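PDB 1UP7: 6-phospho-beta-glucosidase BglT from Thermotoga maritima, which hydrolyses cellobiose 6'-phosphate to glucose 6-phosphate and glucose, using NAD(+) and a manganese ion as cofactors. Local coordinates for residues A6-G11 and I35-D40; I137-N142 and E158-L163; G191-S196 and V333-C338. All blocks are in the same frame, centred on the assembly; numbering follows the deposited sequence.

Contact 1 of 3, residues A6-G11 and I35-D40. With NAD (nicotinamide-adenine-dinucleotide), chain I.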
# COMPACT_ATOMS: atom_id res chain seq x y z
N ALA A 6 -32.58 -19.16 -8.05
CA ALA A 6 -33.63 -18.43 -7.34
C ALA A 6 -33.70 -16.97 -7.79
O ALA A 6 -32.66 -16.33 -8.03
CB ALA A 6 -33.46 -18.51 -5.80
N VAL A 7 -34.92 -16.47 -7.92
CA VAL A 7 -35.16 -15.09 -8.31
C VAL A 7 -35.99 -14.40 -7.21
O VAL A 7 -37.15 -14.77 -6.97
CB VAL A 7 -35.90 -14.97 -9.68
CG1 VAL A 7 -36.18 -13.49 -10.01
CG2 VAL A 7 -35.15 -15.64 -10.79
N ILE A 8 -35.37 -13.42 -6.55
CA ILE A 8 -35.99 -12.75 -5.40
C ILE A 8 -36.53 -11.38 -5.88
O ILE A 8 -35.77 -10.49 -6.27
CB ILE A 8 -34.97 -12.61 -4.23
CG1 ILE A 8 -34.17 -13.91 -4.03
CG2 ILE A 8 -35.65 -12.21 -2.94
CD1 ILE A 8 -34.99 -15.16 -3.76
N GLY A 9 -37.85 -11.27 -5.86
CA GLY A 9 -38.57 -10.17 -6.48
C GLY A 9 -39.18 -10.61 -7.82
O GLY A 9 -39.14 -9.87 -8.81
N GLY A 10 -39.75 -11.82 -7.84
CA GLY A 10 -40.30 -12.38 -9.05
C GLY A 10 -41.39 -11.54 -9.70
O GLY A 10 -41.61 -11.62 -10.92
N GLY A 11 -42.08 -10.73 -8.91
CA GLY A 11 -43.09 -9.85 -9.45
C GLY A 11 -42.59 -8.65 -10.21
O GLY A 11 -43.41 -7.89 -10.71
N ILE A 35 -36.84 -20.80 -9.52
CA ILE A 35 -37.84 -20.60 -8.48
C ILE A 35 -37.94 -19.13 -8.08
O ILE A 35 -36.93 -18.43 -7.91
CB ILE A 35 -37.55 -21.51 -7.28
CG1 ILE A 35 -38.70 -21.45 -6.28
CG2 ILE A 35 -36.26 -21.10 -6.62
CD1 ILE A 35 -38.80 -22.70 -5.38
N PHE A 36 -39.18 -18.68 -7.92
CA PHE A 36 -39.50 -17.28 -7.73
C PHE A 36 -40.06 -17.04 -6.33
O PHE A 36 -40.88 -17.82 -5.86
CB PHE A 36 -40.53 -16.81 -8.79
CG PHE A 36 -40.00 -16.82 -10.18
CD1 PHE A 36 -39.29 -15.71 -10.68
CD2 PHE A 36 -40.16 -17.93 -11.00
CE1 PHE A 36 -38.77 -15.71 -11.99
CE2 PHE A 36 -39.65 -17.95 -12.31
CZ PHE A 36 -38.96 -16.82 -12.81
N TYR A 37 -39.58 -15.98 -5.69
CA TYR A 37 -40.13 -15.51 -4.44
C TYR A 37 -40.40 -14.01 -4.54
O TYR A 37 -39.60 -13.27 -5.13
CB TYR A 37 -39.18 -15.82 -3.25
CG TYR A 37 -39.67 -15.12 -2.01
CD1 TYR A 37 -40.86 -15.51 -1.41
CD2 TYR A 37 -39.01 -14.00 -1.51
CE1 TYR A 37 -41.36 -14.86 -0.30
CE2 TYR A 37 -39.50 -13.33 -0.38
CZ TYR A 37 -40.69 -13.78 0.22
OH TYR A 37 -41.23 -13.14 1.32
N ASP A 38 -41.51 -13.58 -3.95
CA ASP A 38 -41.90 -12.16 -3.84
C ASP A 38 -42.79 -12.00 -2.59
O ASP A 38 -43.53 -12.91 -2.25
CB ASP A 38 -42.71 -11.73 -5.09
CG ASP A 38 -42.57 -10.24 -5.42
OD1 ASP A 38 -43.16 -9.37 -4.71
OD2 ASP A 38 -41.88 -9.85 -6.40
N ILE A 39 -42.71 -10.85 -1.92
CA ILE A 39 -43.58 -10.54 -0.78
C ILE A 39 -45.03 -10.31 -1.23
O ILE A 39 -45.96 -10.34 -0.42
CB ILE A 39 -43.08 -9.28 0.00
CG1 ILE A 39 -43.14 -7.99 -0.86
CG2 ILE A 39 -41.70 -9.54 0.60
CD1 ILE A 39 -42.79 -6.66 -0.09
N ASP A 40 -45.20 -10.08 -2.53
CA ASP A 40 -46.50 -9.75 -3.13
C ASP A 40 -46.95 -10.89 -4.04
O ASP A 40 -46.68 -10.90 -5.24
CB ASP A 40 -46.39 -8.44 -3.92
CG ASP A 40 -47.73 -7.94 -4.44
OD1 ASP A 40 -48.73 -8.68 -4.46
OD2 ASP A 40 -47.88 -6.80 -4.92
PA NAD I . -40.23 -3.26 -8.49
O1A NAD I . -40.90 -2.21 -7.70
O2A NAD I . -41.09 -3.91 -9.60
O5B NAD I . -39.80 -4.37 -7.39
C5B NAD I . -39.56 -5.69 -7.78
C4B NAD I . -40.31 -6.66 -6.88
O4B NAD I . -39.70 -6.71 -5.59
C3B NAD I . -41.78 -6.32 -6.64
O3B NAD I . -42.56 -7.38 -7.17
C2B NAD I . -41.92 -6.24 -5.12
O2B NAD I . -43.13 -6.81 -4.66
C1B NAD I . -40.74 -7.08 -4.68
N9A NAD I . -40.28 -6.84 -3.32
C8A NAD I . -40.24 -5.67 -2.58
N7A NAD I . -39.68 -5.97 -1.39
C5A NAD I . -39.31 -7.27 -1.37
C6A NAD I . -38.72 -8.08 -0.41
N6A NAD I . -38.37 -7.62 0.78
N1A NAD I . -38.50 -9.42 -0.71
C2A NAD I . -38.88 -9.94 -1.93
N3A NAD I . -39.49 -9.13 -2.86
C4A NAD I . -39.70 -7.83 -2.57
O3 NAD I . -38.92 -2.58 -9.11
PN NAD I . -38.05 -3.04 -10.37
O1N NAD I . -38.13 -1.87 -11.29
O2N NAD I . -38.36 -4.37 -10.85
O5D NAD I . -36.56 -3.18 -9.79
C5D NAD I . -36.23 -3.87 -8.59
C4D NAD I . -34.83 -3.40 -8.15
O4D NAD I . -33.82 -3.68 -9.12
C3D NAD I . -34.78 -1.89 -7.94
O3D NAD I . -34.00 -1.71 -6.79
C2D NAD I . -34.06 -1.35 -9.17
O2D NAD I . -33.34 -0.15 -8.96
C1D NAD I . -33.20 -2.50 -9.63
N1N NAD I . -33.30 -2.66 -11.09
C2N NAD I . -33.64 -3.93 -11.51
C3N NAD I . -33.77 -4.22 -12.84
C7N NAD I . -34.15 -5.63 -13.24
O7N NAD I . -33.52 -6.33 -14.29
N7N NAD I . -35.13 -6.23 -12.54
C4N NAD I . -33.55 -3.19 -13.76
C5N NAD I . -33.20 -1.89 -13.35
C6N NAD I . -33.08 -1.63 -11.98

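Contact 2 of 3, residues I137-N142 and E158-L163. With NAD (nicotinamide-adenine-dinucleotide), chain I.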
# COMPACT_ATOMS: atom_id res chain seq x y z
N ILE A 137 -24.75 -14.89 -5.10
CA ILE A 137 -25.81 -13.91 -5.26
C ILE A 137 -25.46 -12.93 -6.36
O ILE A 137 -24.38 -12.36 -6.33
CB ILE A 137 -26.13 -13.17 -3.94
CG1 ILE A 137 -26.57 -14.15 -2.86
CG2 ILE A 137 -27.24 -12.13 -4.17
CD1 ILE A 137 -26.33 -13.66 -1.42
N VAL A 138 -26.37 -12.75 -7.31
CA VAL A 138 -26.26 -11.73 -8.35
C VAL A 138 -27.25 -10.59 -8.07
O VAL A 138 -28.48 -10.79 -8.06
CB VAL A 138 -26.47 -12.34 -9.74
CG1 VAL A 138 -26.27 -11.27 -10.82
CG2 VAL A 138 -25.47 -13.51 -9.94
N ASN A 139 -26.72 -9.40 -7.81
CA ASN A 139 -27.54 -8.30 -7.32
C ASN A 139 -27.87 -7.21 -8.32
O ASN A 139 -26.95 -6.60 -8.89
CB ASN A 139 -26.90 -7.66 -6.09
CG ASN A 139 -27.80 -6.63 -5.45
OD1 ASN A 139 -28.74 -6.98 -4.73
ND2 ASN A 139 -27.54 -5.35 -5.73
N PHE A 140 -29.17 -6.98 -8.52
CA PHE A 140 -29.68 -5.80 -9.24
C PHE A 140 -30.19 -4.72 -8.31
O PHE A 140 -30.22 -3.56 -8.68
CB PHE A 140 -30.88 -6.13 -10.13
CG PHE A 140 -30.64 -7.21 -11.15
CD1 PHE A 140 -29.38 -7.69 -11.42
CD2 PHE A 140 -31.73 -7.76 -11.82
CE1 PHE A 140 -29.18 -8.69 -12.35
CE2 PHE A 140 -31.54 -8.78 -12.78
CZ PHE A 140 -30.26 -9.24 -13.04
N THR A 141 -30.67 -5.09 -7.13
CA THR A 141 -31.30 -4.16 -6.20
C THR A 141 -30.45 -2.92 -5.98
O THR A 141 -29.28 -3.02 -5.63
CB THR A 141 -31.53 -4.86 -4.86
OG1 THR A 141 -32.51 -5.88 -5.05
CG2 THR A 141 -32.14 -3.88 -3.79
N ASN A 142 -31.05 -1.75 -6.20
CA ASN A 142 -30.31 -0.52 -6.04
C ASN A 142 -30.37 0.04 -4.63
O ASN A 142 -31.33 -0.22 -3.92
CB ASN A 142 -30.68 0.49 -7.11
CG ASN A 142 -29.83 0.32 -8.37
OD1 ASN A 142 -28.58 0.15 -8.29
ND2 ASN A 142 -30.49 0.32 -9.52
N GLU A 158 -18.40 -13.48 0.34
CA GLU A 158 -17.58 -13.32 -0.85
C GLU A 158 -18.36 -13.39 -2.16
O GLU A 158 -18.15 -12.59 -3.07
CB GLU A 158 -16.44 -14.35 -0.88
CG GLU A 158 -15.63 -14.18 -2.16
CD GLU A 158 -14.32 -14.95 -2.20
OE1 GLU A 158 -14.27 -16.11 -1.67
OE2 GLU A 158 -13.36 -14.39 -2.79
N LYS A 159 -19.29 -14.34 -2.25
CA LYS A 159 -20.02 -14.61 -3.48
C LYS A 159 -21.23 -13.72 -3.64
O LYS A 159 -22.37 -14.21 -3.79
CB LYS A 159 -20.43 -16.07 -3.55
CG LYS A 159 -19.25 -16.99 -3.88
CD LYS A 159 -19.09 -18.03 -2.86
CE LYS A 159 -19.60 -19.35 -3.38
NZ LYS A 159 -21.08 -19.33 -3.34
N PHE A 160 -20.99 -12.41 -3.63
CA PHE A 160 -22.03 -11.44 -3.89
C PHE A 160 -21.52 -10.53 -4.99
O PHE A 160 -20.55 -9.77 -4.81
CB PHE A 160 -22.32 -10.67 -2.62
CG PHE A 160 -23.51 -9.72 -2.73
CD1 PHE A 160 -23.37 -8.45 -3.34
CD2 PHE A 160 -24.75 -10.08 -2.19
CE1 PHE A 160 -24.44 -7.57 -3.40
CE2 PHE A 160 -25.86 -9.18 -2.26
CZ PHE A 160 -25.70 -7.94 -2.85
N ILE A 161 -22.18 -10.61 -6.14
CA ILE A 161 -21.75 -9.89 -7.31
C ILE A 161 -22.77 -8.83 -7.67
O ILE A 161 -23.90 -9.16 -8.02
CB ILE A 161 -21.56 -10.87 -8.49
CG1 ILE A 161 -20.62 -12.00 -8.09
CG2 ILE A 161 -21.04 -10.12 -9.71
CD1 ILE A 161 -20.48 -13.12 -9.19
N GLY A 162 -22.34 -7.57 -7.60
CA GLY A 162 -23.20 -6.45 -7.93
C GLY A 162 -23.18 -6.19 -9.42
O GLY A 162 -22.11 -6.17 -10.05
N LEU A 163 -24.36 -6.00 -9.98
CA LEU A 163 -24.50 -5.77 -11.41
C LEU A 163 -25.27 -4.50 -11.66
O LEU A 163 -26.01 -4.05 -10.81
CB LEU A 163 -25.27 -6.92 -12.02
CG LEU A 163 -24.67 -7.66 -13.18
CD1 LEU A 163 -23.31 -8.18 -12.78
CD2 LEU A 163 -25.61 -8.78 -13.54
PA NAD I . -40.23 -3.26 -8.49
O1A NAD I . -40.90 -2.21 -7.70
O2A NAD I . -41.09 -3.91 -9.60
O5B NAD I . -39.80 -4.37 -7.39
C5B NAD I . -39.56 -5.69 -7.78
C4B NAD I . -40.31 -6.66 -6.88
O4B NAD I . -39.70 -6.71 -5.59
C3B NAD I . -41.78 -6.32 -6.64
O3B NAD I . -42.56 -7.38 -7.17
C2B NAD I . -41.92 -6.24 -5.12
O2B NAD I . -43.13 -6.81 -4.66
C1B NAD I . -40.74 -7.08 -4.68
N9A NAD I . -40.28 -6.84 -3.32
C8A NAD I . -40.24 -5.67 -2.58
N7A NAD I . -39.68 -5.97 -1.39
C5A NAD I . -39.31 -7.27 -1.37
C6A NAD I . -38.72 -8.08 -0.41
N6A NAD I . -38.37 -7.62 0.78
N1A NAD I . -38.50 -9.42 -0.71
C2A NAD I . -38.88 -9.94 -1.93
N3A NAD I . -39.49 -9.13 -2.86
C4A NAD I . -39.70 -7.83 -2.57
O3 NAD I . -38.92 -2.58 -9.11
PN NAD I . -38.05 -3.04 -10.37
O1N NAD I . -38.13 -1.87 -11.29
O2N NAD I . -38.36 -4.37 -10.85
O5D NAD I . -36.56 -3.18 -9.79
C5D NAD I . -36.23 -3.87 -8.59
C4D NAD I . -34.83 -3.40 -8.15
O4D NAD I . -33.82 -3.68 -9.12
C3D NAD I . -34.78 -1.89 -7.94
O3D NAD I . -34.00 -1.71 -6.79
C2D NAD I . -34.06 -1.35 -9.17
O2D NAD I . -33.34 -0.15 -8.96
C1D NAD I . -33.20 -2.50 -9.63
N1N NAD I . -33.30 -2.66 -11.09
C2N NAD I . -33.64 -3.93 -11.51
C3N NAD I . -33.77 -4.22 -12.84
C7N NAD I . -34.15 -5.63 -13.24
O7N NAD I . -33.52 -6.33 -14.29
N7N NAD I . -35.13 -6.23 -12.54
C4N NAD I . -33.55 -3.19 -13.76
C5N NAD I . -33.20 -1.89 -13.35
C6N NAD I . -33.08 -1.63 -11.98

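Contact 3 of 3, residues G191-S196 and V333-C338. With G6P (6-O-phosphono-alpha-D-glucopyranose), chain J.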
# COMPACT_ATOMS: atom_id res chain seq x y z
N GLY A 191 -14.73 2.70 -11.78
CA GLY A 191 -15.44 3.67 -10.99
C GLY A 191 -16.37 2.92 -10.06
O GLY A 191 -16.16 1.76 -9.71
N LEU A 192 -17.40 3.62 -9.65
CA LEU A 192 -18.41 3.03 -8.82
C LEU A 192 -19.62 2.85 -9.73
O LEU A 192 -19.76 3.51 -10.75
CB LEU A 192 -18.73 3.99 -7.68
CG LEU A 192 -18.02 3.81 -6.33
CD1 LEU A 192 -16.66 3.12 -6.34
CD2 LEU A 192 -18.01 5.11 -5.55
N ASN A 193 -20.47 1.91 -9.37
CA ASN A 193 -21.79 1.80 -9.96
C ASN A 193 -22.50 3.16 -10.07
O ASN A 193 -22.62 3.88 -9.09
CB ASN A 193 -22.59 0.82 -9.10
CG ASN A 193 -23.94 0.46 -9.70
OD1 ASN A 193 -24.95 0.52 -9.01
ND2 ASN A 193 -23.97 0.08 -10.98
N HIS A 194 -22.95 3.52 -11.27
CA HIS A 194 -23.48 4.87 -11.53
C HIS A 194 -22.51 6.00 -11.37
O HIS A 194 -22.94 7.15 -11.23
CB HIS A 194 -24.71 5.15 -10.65
CG HIS A 194 -25.81 4.18 -10.89
ND1 HIS A 194 -26.42 3.47 -9.88
CD2 HIS A 194 -26.34 3.73 -12.05
CE1 HIS A 194 -27.32 2.66 -10.41
NE2 HIS A 194 -27.28 2.79 -11.73
N LEU A 195 -21.21 5.70 -11.42
CA LEU A 195 -20.15 6.67 -11.21
C LEU A 195 -18.88 6.09 -11.82
O LEU A 195 -17.88 5.85 -11.14
CB LEU A 195 -20.00 6.90 -9.72
CG LEU A 195 -19.30 8.19 -9.30
CD1 LEU A 195 -20.25 9.36 -9.25
CD2 LEU A 195 -18.62 8.00 -7.97
N SER A 196 -18.96 5.82 -13.11
CA SER A 196 -17.95 5.06 -13.79
C SER A 196 -17.45 5.81 -15.02
O SER A 196 -18.13 6.74 -15.50
CB SER A 196 -18.52 3.68 -14.19
OG SER A 196 -19.60 3.83 -15.12
N VAL A 333 -14.76 -1.62 -3.28
CA VAL A 333 -15.63 -2.23 -4.30
C VAL A 333 -15.77 -1.24 -5.46
O VAL A 333 -16.14 -0.07 -5.25
CB VAL A 333 -17.02 -2.62 -3.74
CG1 VAL A 333 -18.01 -2.87 -4.87
CG2 VAL A 333 -16.91 -3.86 -2.80
N LEU A 334 -15.44 -1.70 -6.66
CA LEU A 334 -15.55 -0.92 -7.87
C LEU A 334 -16.36 -1.70 -8.91
O LEU A 334 -16.57 -2.90 -8.77
CB LEU A 334 -14.16 -0.64 -8.45
CG LEU A 334 -13.18 0.09 -7.53
CD1 LEU A 334 -11.80 0.15 -8.18
CD2 LEU A 334 -13.72 1.46 -7.15
N GLU A 335 -16.79 -1.00 -9.95
CA GLU A 335 -17.38 -1.63 -11.12
C GLU A 335 -16.28 -1.67 -12.21
O GLU A 335 -15.85 -0.62 -12.69
CB GLU A 335 -18.64 -0.85 -11.55
CG GLU A 335 -19.41 -1.42 -12.72
CD GLU A 335 -20.73 -0.68 -12.96
OE1 GLU A 335 -20.75 0.31 -13.73
OE2 GLU A 335 -21.74 -1.10 -12.36
N ILE A 336 -15.81 -2.86 -12.55
CA ILE A 336 -14.55 -3.08 -13.29
C ILE A 336 -14.65 -4.39 -14.08
O ILE A 336 -15.42 -5.29 -13.71
CB ILE A 336 -13.32 -3.14 -12.32
CG1 ILE A 336 -13.62 -4.06 -11.11
CG2 ILE A 336 -12.89 -1.73 -11.87
CD1 ILE A 336 -12.42 -4.25 -10.10
N PRO A 337 -13.87 -4.52 -15.16
CA PRO A 337 -13.85 -5.74 -15.96
C PRO A 337 -13.17 -6.88 -15.22
O PRO A 337 -12.08 -6.68 -14.66
CB PRO A 337 -12.99 -5.34 -17.16
CG PRO A 337 -12.99 -3.82 -17.16
CD PRO A 337 -12.96 -3.50 -15.70
N CYS A 338 -13.80 -8.05 -15.21
CA CYS A 338 -13.28 -9.23 -14.53
C CYS A 338 -13.30 -10.46 -15.42
O CYS A 338 -14.12 -10.59 -16.32
CB CYS A 338 -14.07 -9.54 -13.25
SG CYS A 338 -14.05 -8.18 -12.08
C1 G6P J . -30.69 2.74 -15.82
C2 G6P J . -29.81 2.40 -14.58
C3 G6P J . -30.59 1.49 -13.63
C4 G6P J . -31.82 2.26 -13.17
C5 G6P J . -32.70 2.53 -14.41
C6 G6P J . -33.93 3.35 -14.02
O1 G6P J . -30.08 3.64 -16.76
O2 G6P J . -28.58 1.75 -14.92
O3 G6P J . -29.80 1.04 -12.52
O4 G6P J . -32.49 1.56 -12.13
O5 G6P J . -31.98 3.27 -15.43
O6 G6P J . -35.04 3.02 -14.84
P G6P J . -36.54 3.24 -14.31
O1P G6P J . -37.44 2.61 -15.35
O2P G6P J . -36.97 4.69 -14.14
O3P G6P J . -36.66 2.51 -13.00
O HOH W 1 -22.54 1.97 -13.50

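Contact 1 of 3, residues A6-G11 and I35-D40
Asp38 OD2 is gripped from two directions. The backbone N of Gly11 donates to Asp38 OD2 at 2.7 Å, from above the carboxylate plane. The ribose hydroxyl O3B of NAD donates to the same Asp38 OD2, also at 2.7 Å. The other oxygen, Asp38 OD1, takes the neighbouring hydroxyl O2B of NAD at 2.6 Å. The anti lone pair of Asp38 OD1 accepts from the backbone N of Asp40, which closes an Asx turn and helps to fix the rotation of the carboxylate. This is the dinucleotide-binding end of a Rossmann beta-alpha-beta unit, strand 4-8, helix 15-25 and strand 33-37. The glycine turn follows the first strand and the acidic residue follows the second. Tyr37 O is shared as well, by Gly9 N and Gly10 N, and so ties the turn to the second strand. Behind the turn the strands run parallel, with Val7 N bonded to Ile35 O and Tyr37 N to Val7 O. Val7 and Phe36 lie side by side on one face, Val7 CB 3.6 Å from Phe36 CD1. On the other face Ile8 CG2 meets the edge of the Tyr37 ring. A side chain at Gly11 would collide with Asp38 OD2 and with NAD O3B. With both ribose hydroxyls bound to one carboxylate, a 2'-phosphate would probably be repelled, consistent with the use of NAD.

Contact 2 of 3, residues I137-N142 and E158-L163
Ile137 O accepts from Ile161 N at 2.8 Å, an almost straight bond with an N-H...O angle of 175°. It belongs to a parallel ladder in a Rossmann fold, within the beta-alpha-beta unit of strand 136-139, helix 144-155 and strand 160-162. Ile137 N donates to Lys159 O and Asn139 N to Ile161 O. Leu163 N reaches back to Asn139 O at 2.9 Å and carries the pairing just past the strand end. Strand 160-162 is the last parallel strand of the sheet, and beyond it Gly162 bonds to the backbone of Asn318.

The loop after strand 136-139 serves the cofactor. Asn142 N donates to the ribose hydroxyl O3D of NAD, and Asn142 ND2 to O2D at 2.9 Å. Asn142 ND2 also bonds the glucose 6-phosphate, so this one residue meets both ligands. Asn139 ND2 donates to a lone pair of Thr141 O and also bonds Ser144 OG, which probably helps to hold the loop.

Phe160 has CG anti to the backbone N (chi1 -173°), which swings the ring over to strand 136-139, where it crosses Ile137 and Asn139 on one face of the sheet. Ile137 CG2 lies 3.8 Å from Phe160 CE2, and the amide plane of Asn139 is turned only 28° from the ring. Helix 144-155 packs on Phe160 through Ile147, Thr148 and Val151. On the side of Val138 and Ile161, Leu163 leans across to strand 136-139. Leu163 CD2 sits 3.7 Å from Val138 CG1. The same methyl meets the edge of the Phe140 ring, 3.8 Å from Phe140 CE1.

Contact 3 of 3, residues G191-S196 and V333-C338
Glu335 N donates to Gly191 O at 2.8 Å, and the close packing gathers beside this bond. Leu192 CD1 lies 3.5 Å from Leu334 CD2, the two side chains crossing at a slant, and CD1 also packs against Val333 O. Helix 355-376 backs Leu192 through Ile361 and Val364. Gly191 takes backbone angles that a residue with a side chain would not tolerate, and a CB there would run into Leu195 O.

The other half is polar and bridged by a water, with fewer direct carbon contacts. Glu335 reaches it with CG anti to the backbone N (chi1 -177°) and the chain extended beyond. Asn193 ND2 donates to Glu335 OE2 at 2.9 Å; the placing of this ND2 is less sure. Asn318 also bonds OE2, while OE1 takes Tyr189 OH. The water accepts from His194 N at 2.7 Å and donates to Glu335 OE1. An alanine at Glu335 would probably leave the water, the Asn193 amide and Tyr189 OH without this acceptor and open a gap beside the turn.

Leu192 to Leu195 form a type II beta turn. His194 NE2 and O3 of glucose 6-phosphate share a hydrogen bond of 3.2 Å. His194 is a manganese ligand of the enzyme, and Asn193 lies beside Cys164, another. Glu335 therefore probably acts from the second shell, placing the turn that carries His194 in the sugar and manganese site characteristic of family 4 glycosidases.

All three contacts are buried, but they do different work. Contacts 1 and 2 lie in the same parallel Rossmann sheet, their centres about 15 Å apart. Each pairs two parallel strands that a helical crossover connects in sequence, and each ends in a loop that holds NAD. Contact 1 binds the adenosine ribose through a carboxylate; contact 2 binds the nicotinamide ribose through an amide and a backbone N-H. Contact 3 lies in the C-terminal domain and has no strand ladder. It instead sets a turn against a strand of a separate antiparallel sheet, apolar on one side and water-bridged on the other. Contacts 2 and 3 touch where Asn142 meets Asn193 and His194, next to the sugar. Contact 1 is remote from contact 3, about 27 Å between centres.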